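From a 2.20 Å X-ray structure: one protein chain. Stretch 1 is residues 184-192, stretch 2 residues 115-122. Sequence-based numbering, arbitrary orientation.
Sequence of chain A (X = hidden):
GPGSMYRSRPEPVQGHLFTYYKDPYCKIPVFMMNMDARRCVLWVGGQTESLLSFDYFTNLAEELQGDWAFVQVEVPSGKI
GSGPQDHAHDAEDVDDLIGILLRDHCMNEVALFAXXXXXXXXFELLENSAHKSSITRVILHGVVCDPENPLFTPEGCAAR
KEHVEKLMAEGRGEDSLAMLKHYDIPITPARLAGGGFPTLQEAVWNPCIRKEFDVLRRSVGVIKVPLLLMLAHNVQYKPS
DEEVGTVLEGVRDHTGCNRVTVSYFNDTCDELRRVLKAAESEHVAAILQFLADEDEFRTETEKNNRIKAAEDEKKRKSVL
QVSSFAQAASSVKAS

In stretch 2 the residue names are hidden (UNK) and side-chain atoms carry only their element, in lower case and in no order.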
ATOM      1  N   ASP A 184      14.464 -12.740   8.358  1.00 41.54           N
ATOM      2  CA  ASP A 184      13.500 -12.522   9.451  1.00 41.36           C
ATOM      3  C   ASP A 184      12.417 -11.484   9.136  1.00 41.11           C
ATOM      4  O   ASP A 184      11.239 -11.785   9.172  1.00 41.34           O
ATOM      5  CB  ASP A 184      14.213 -12.176  10.774  1.00 41.43           C
ATOM      6  CG  ASP A 184      15.328 -11.159  10.613  1.00 41.50           C
ATOM      7  OD1 ASP A 184      15.495 -10.616   9.509  1.00 42.30           O
ATOM      8  OD2 ASP A 184      16.046 -10.911  11.598  1.00 41.00           O
ATOM      9  N   ILE A 185      12.826 -10.256   8.839  1.00 40.89           N
ATOM     10  CA  ILE A 185      11.896  -9.193   8.504  1.00 40.08           C
ATOM     11  C   ILE A 185      11.252  -9.549   7.154  1.00 39.73           C
ATOM     12  O   ILE A 185      11.935 -10.099   6.288  1.00 39.48           O
ATOM     13  CB  ILE A 185      12.650  -7.841   8.440  1.00 40.29           C
ATOM     14  CG1 ILE A 185      13.133  -7.444   9.848  1.00 40.01           C
ATOM     15  CG2 ILE A 185      11.776  -6.742   7.815  1.00 40.33           C
ATOM     16  CD1 ILE A 185      14.135  -6.318   9.845  1.00 39.38           C
ATOM     17  N   PRO A 186       9.937  -9.280   6.979  1.00 39.22           N
ATOM     18  CA  PRO A 186       9.322  -9.558   5.675  1.00 39.10           C
ATOM     19  C   PRO A 186       9.939  -8.795   4.501  1.00 39.23           C
ATOM     20  O   PRO A 186      10.104  -7.571   4.554  1.00 39.34           O
ATOM     21  CB  PRO A 186       7.856  -9.170   5.880  1.00 39.13           C
ATOM     22  CG  PRO A 186       7.642  -9.202   7.336  1.00 39.22           C
ATOM     23  CD  PRO A 186       8.945  -8.784   7.951  1.00 39.06           C
ATOM     24  N   ILE A 187      10.287  -9.532   3.452  1.00 39.44           N
ATOM     25  CA  ILE A 187      11.049  -8.990   2.332  1.00 39.58           C
ATOM     26  C   ILE A 187      10.885  -9.879   1.098  1.00 39.69           C
ATOM     27  O   ILE A 187      10.809 -11.117   1.216  1.00 39.80           O
ATOM     28  CB  ILE A 187      12.555  -8.850   2.706  1.00 39.70           C
ATOM     29  CG1 ILE A 187      13.340  -8.118   1.609  1.00 39.74           C
ATOM     30  CG2 ILE A 187      13.180 -10.228   3.001  1.00 39.72           C
ATOM     31  CD1 ILE A 187      14.653  -7.507   2.089  1.00 39.40           C
ATOM     32  N   THR A 188      10.812  -9.259  -0.080  1.00 39.63           N
ATOM     33  CA  THR A 188      10.691 -10.023  -1.313  1.00 39.52           C
ATOM     34  C   THR A 188      12.078 -10.451  -1.782  1.00 39.53           C
ATOM     35  O   THR A 188      13.054  -9.750  -1.532  1.00 39.56           O
ATOM     36  CB  THR A 188       9.949  -9.246  -2.437  1.00 39.53           C
ATOM     37  OG1 THR A 188      10.644  -8.033  -2.749  1.00 39.56           O
ATOM     38  CG2 THR A 188       8.532  -8.932  -2.036  1.00 39.35           C
ATOM     39  N   PRO A 189      12.180 -11.631  -2.422  1.00 39.50           N
ATOM     40  CA  PRO A 189      13.463 -12.005  -3.033  1.00 39.70           C
ATOM     41  C   PRO A 189      14.033 -10.916  -3.956  1.00 39.69           C
ATOM     42  O   PRO A 189      15.239 -10.669  -3.933  1.00 39.72           O
ATOM     43  CB  PRO A 189      13.136 -13.286  -3.806  1.00 39.72           C
ATOM     44  CG  PRO A 189      11.947 -13.874  -3.092  1.00 39.53           C
ATOM     45  CD  PRO A 189      11.162 -12.685  -2.569  1.00 39.43           C
ATOM     46  N   ALA A 190      13.166 -10.260  -4.725  1.00 39.72           N
ATOM     47  CA  ALA A 190      13.590  -9.207  -5.640  1.00 39.78           C
ATOM     48  C   ALA A 190      14.271  -8.057  -4.917  1.00 39.89           C
ATOM     49  O   ALA A 190      15.171  -7.447  -5.460  1.00 40.25           O
ATOM     50  CB  ALA A 190      12.419  -8.694  -6.454  1.00 39.64           C
ATOM     51  N   ARG A 191      13.842  -7.742  -3.700  1.00 39.99           N
ATOM     52  CA  ARG A 191      14.510  -6.697  -2.920  1.00 40.06           C
ATOM     53  C   ARG A 191      15.896  -7.144  -2.420  1.00 39.99           C
ATOM     54  O   ARG A 191      16.824  -6.352  -2.380  1.00 40.07           O
ATOM     55  CB  ARG A 191      13.615  -6.201  -1.772  1.00 39.93           C
ATOM     56  CG  ARG A 191      12.567  -5.188  -2.230  1.00 39.64           C
ATOM     57  CD  ARG A 191      13.188  -3.814  -2.551  1.00 39.83           C
ATOM     58  NE  ARG A 191      13.871  -3.215  -1.395  1.00 39.32           N
ATOM     59  CZ  ARG A 191      13.276  -2.518  -0.426  1.00 39.33           C
ATOM     60  NH1 ARG A 191      11.965  -2.292  -0.438  1.00 39.72           N
ATOM     61  NH2 ARG A 191      13.994  -2.042   0.583  1.00 39.19           N
ATOM     62  N   LEU A 192      16.044  -8.421  -2.096  1.00 40.05           N
ATOM     63  CA  LEU A 192      17.332  -8.949  -1.663  1.00 40.09           C
ATOM     64  C   LEU A 192      18.309  -9.116  -2.842  1.00 40.42           C
ATOM     65  O   LEU A 192      19.532  -8.927  -2.676  1.00 40.72           O
ATOM     66  CB  LEU A 192      17.148 -10.277  -0.916  1.00 39.97           C
ATOM     67  CG  LEU A 192      16.677 -10.238   0.551  1.00 39.48           C
ATOM     68  CD1 LEU A 192      16.189 -11.608   0.999  1.00 38.23           C
ATOM     69  CD2 LEU A 192      17.815  -9.731   1.482  1.00 39.43           C
ATOM     70  N   UNK A 115      12.938   3.609   8.188  1.00 23.71           N
ATOM     71  CA  UNK A 115      12.818   2.539   9.148  1.00 23.53           C
ATOM     72  C   UNK A 115      12.879   1.215   8.415  1.00 23.75           C
ATOM     73  O   UNK A 115      12.554   1.131   7.230  1.00 23.17           O
ATOM     74  c   UNK A 115      11.476   2.621   9.913  1.00 23.71           C
ATOM     75  o   UNK A 115      10.388   2.706   8.979  1.00 23.60           O
ATOM     76  c   UNK A 115      11.475   3.812  10.875  1.00 22.99           C
ATOM     77  N   UNK A 116      13.285   0.174   9.140  1.00 24.23           N
ATOM     78  CA  UNK A 116      13.252  -1.206   8.628  1.00 24.57           C
ATOM     79  C   UNK A 116      14.071  -1.375   7.320  1.00 24.59           C
ATOM     80  O   UNK A 116      15.173  -0.828   7.204  1.00 25.13           O
ATOM     81  c   UNK A 116      11.788  -1.655   8.464  1.00 24.61           C
ATOM     82  o   UNK A 116      11.722  -3.030   8.181  1.00 24.72           O
ATOM     83  N   UNK A 117      13.537  -2.093   6.325  1.00 24.68           N
ATOM     84  CA  UNK A 117      14.240  -2.244   5.036  1.00 24.41           C
ATOM     85  C   UNK A 117      14.218  -0.989   4.123  1.00 24.52           C
ATOM     86  O   UNK A 117      14.794  -1.007   3.021  1.00 23.86           O
ATOM     87  c   UNK A 117      13.911  -4.785   5.109  1.00 24.20           C
ATOM     88  c   UNK A 117      13.729  -3.473   4.266  1.00 24.55           C
ATOM     89  o   UNK A 117      12.358  -3.292   3.890  1.00 24.72           O
ATOM     90  N   UNK A 118      13.562   0.092   4.581  1.00 24.48           N
ATOM     91  CA  UNK A 118      13.616   1.386   3.915  1.00 24.31           C
ATOM     92  C   UNK A 118      15.019   1.953   3.889  1.00 24.45           C
ATOM     93  O   UNK A 118      15.388   2.698   2.975  1.00 23.91           O
ATOM     94  N   UNK A 119      15.813   1.583   4.893  1.00 24.74           N
ATOM     95  CA  UNK A 119      17.188   1.983   4.959  1.00 24.84           C
ATOM     96  C   UNK A 119      18.022   1.527   3.760  1.00 24.97           C
ATOM     97  O   UNK A 119      18.993   2.196   3.397  1.00 24.46           O
ATOM     98  o   UNK A 119      18.018   0.145   6.305  1.00 25.80           O
ATOM     99  c   UNK A 119      17.885   1.555   6.276  1.00 24.62           C
ATOM    100  c   UNK A 119      17.144   2.012   7.489  1.00 23.92           C
ATOM    101  N   UNK A 120      17.670   0.377   3.177  1.00 25.43           N
ATOM    102  CA  UNK A 120      18.301  -0.091   1.946  1.00 25.20           C
ATOM    103  C   UNK A 120      18.223   0.947   0.834  1.00 25.88           C
ATOM    104  O   UNK A 120      19.155   1.091   0.017  1.00 26.00           O
ATOM    105  n   UNK A 120      18.498  -4.249  -0.682  1.00 23.54           N
ATOM    106  c   UNK A 120      17.689  -3.335  -0.126  1.00 24.56           C
ATOM    107  c   UNK A 120      17.594  -1.340   1.443  1.00 25.47           C
ATOM    108  c   UNK A 120      18.324  -2.047   0.286  1.00 24.50           C
ATOM    109  o   UNK A 120      16.483  -3.515   0.015  1.00 23.00           O
ATOM    110  N   UNK A 121      17.072   1.615   0.759  1.00 26.00           N
ATOM    111  CA  UNK A 121      16.840   2.615  -0.259  1.00 26.12           C
ATOM    112  C   UNK A 121      17.665   3.869   0.000  1.00 26.50           C
ATOM    113  O   UNK A 121      18.105   4.516  -0.932  1.00 26.12           O
ATOM    114  c   UNK A 121      14.903   0.767  -1.557  1.00 25.56           C
ATOM    115  c   UNK A 121      13.009   2.306  -0.938  1.00 25.67           C
ATOM    116  c   UNK A 121      14.384   1.776  -0.539  1.00 25.75           C
ATOM    117  c   UNK A 121      15.351   2.958  -0.344  1.00 26.14           C
ATOM    118  N   UNK A 122      17.872   4.211   1.268  1.00 26.99           N
ATOM    119  CA  UNK A 122      18.566   5.428   1.602  1.00 27.55           C
ATOM    120  C   UNK A 122      20.034   5.348   1.181  1.00 28.04           C
ATOM    121  O   UNK A 122      20.553   6.324   0.649  1.00 27.72           O
ATOM    122  c   UNK A 122      18.398   5.799   3.097  1.00 27.72           C
ATOM    123  c   UNK A 122      16.947   6.179   3.382  1.00 27.43           C
ATOM    124  c   UNK A 122      19.350   6.947   3.510  1.00 26.79           C
TER
HETATM  125  O   HOH W   1      10.922  -5.469   3.186  1.00 33.64           O
HETATM  126  O   HOH W   2      11.498  -1.301   2.069  1.00 35.31           O

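Position 115 has three side-chain atoms, a carbon carrying one oxygen and one carbon, all out of reach of stretch 1. That fork is threonine; the hydroxyl of Thr115 is hydrogen-bonded elsewhere in the structure, and its backbone O accepts from the N of position 118 at 3.0 Å.

Position 116 has one carbon and then one oxygen, which lies 3.7 Å from Ile185 CG2, a packing contact. This is the pattern of serine. Ser116 has a positive phi of 57°; its CA-to-CB bond points toward stretch 1, and its short side chain fits beside Ile185.

At position 117 a carbon again bears one oxygen and one carbon, and that outer carbon packs 4.0 Å from Ile185 CG2 and 4.1 Å from Ile187 CD1: threonine. The two branches of Thr117 meet different surroundings, for beside the packed methyl CG2 its hydroxyl OG1 donates to water 1 at 2.7 Å and accepts from water 2 at 2.8 Å. A beta-branched residue with one polar arm thus serves a greasy contact and a hydrated one together.

Position 118 has no side-chain atoms and is glycine. A CB on Gly118 would fall 2.9 Å from Thr115 O, a clash, so the bare backbone suits this tight turn.

Position 119 repeats the carbon with one oxygen and one carbon, without contact to stretch 1, giving Thr119. Its side chain points sideways; the residue is buried in the helix that continues through position 122.

Position 120 carries three carbons in a row, the third holding an oxygen, 2.9 Å from Arg191 NH2 and 3.0 Å from Arg191 NE, and a nitrogen 3.2 Å from Arg191 O: glutamine. Gln120 is extended, chi1 and chi2 both t; OE1 accepts from NH2 and NE, while NE2 donates to the backbone O. An amide offers both acceptor and donor, matching side chain and backbone of the same partner.

Position 121 has four carbons forked at the second, one tip 3.6 Å from Arg191 NH2, hence leucine. Leu121 CD2 lies over one face of the Arg191 guanidinium, leaving the group's edge free for polar partners.

Position 122 has one carbon carrying two more, out of reach of stretch 1: valine. Val122 is compact and apolar, suiting a buried site.

The contact therefore pairs isoleucine packing with Arg191, which binds Gln120 and gives a weak hydrogen bond from NH2 to Thr117 O at 2.8 Å. Two waters also join the stretches through Thr117 OG1: water 1 donates to Pro186 O at 2.6 Å, and water 2 accepts from Arg191 NH1 at 2.7 Å.

Stretch 2, residues 115-122: TSTGTQLV
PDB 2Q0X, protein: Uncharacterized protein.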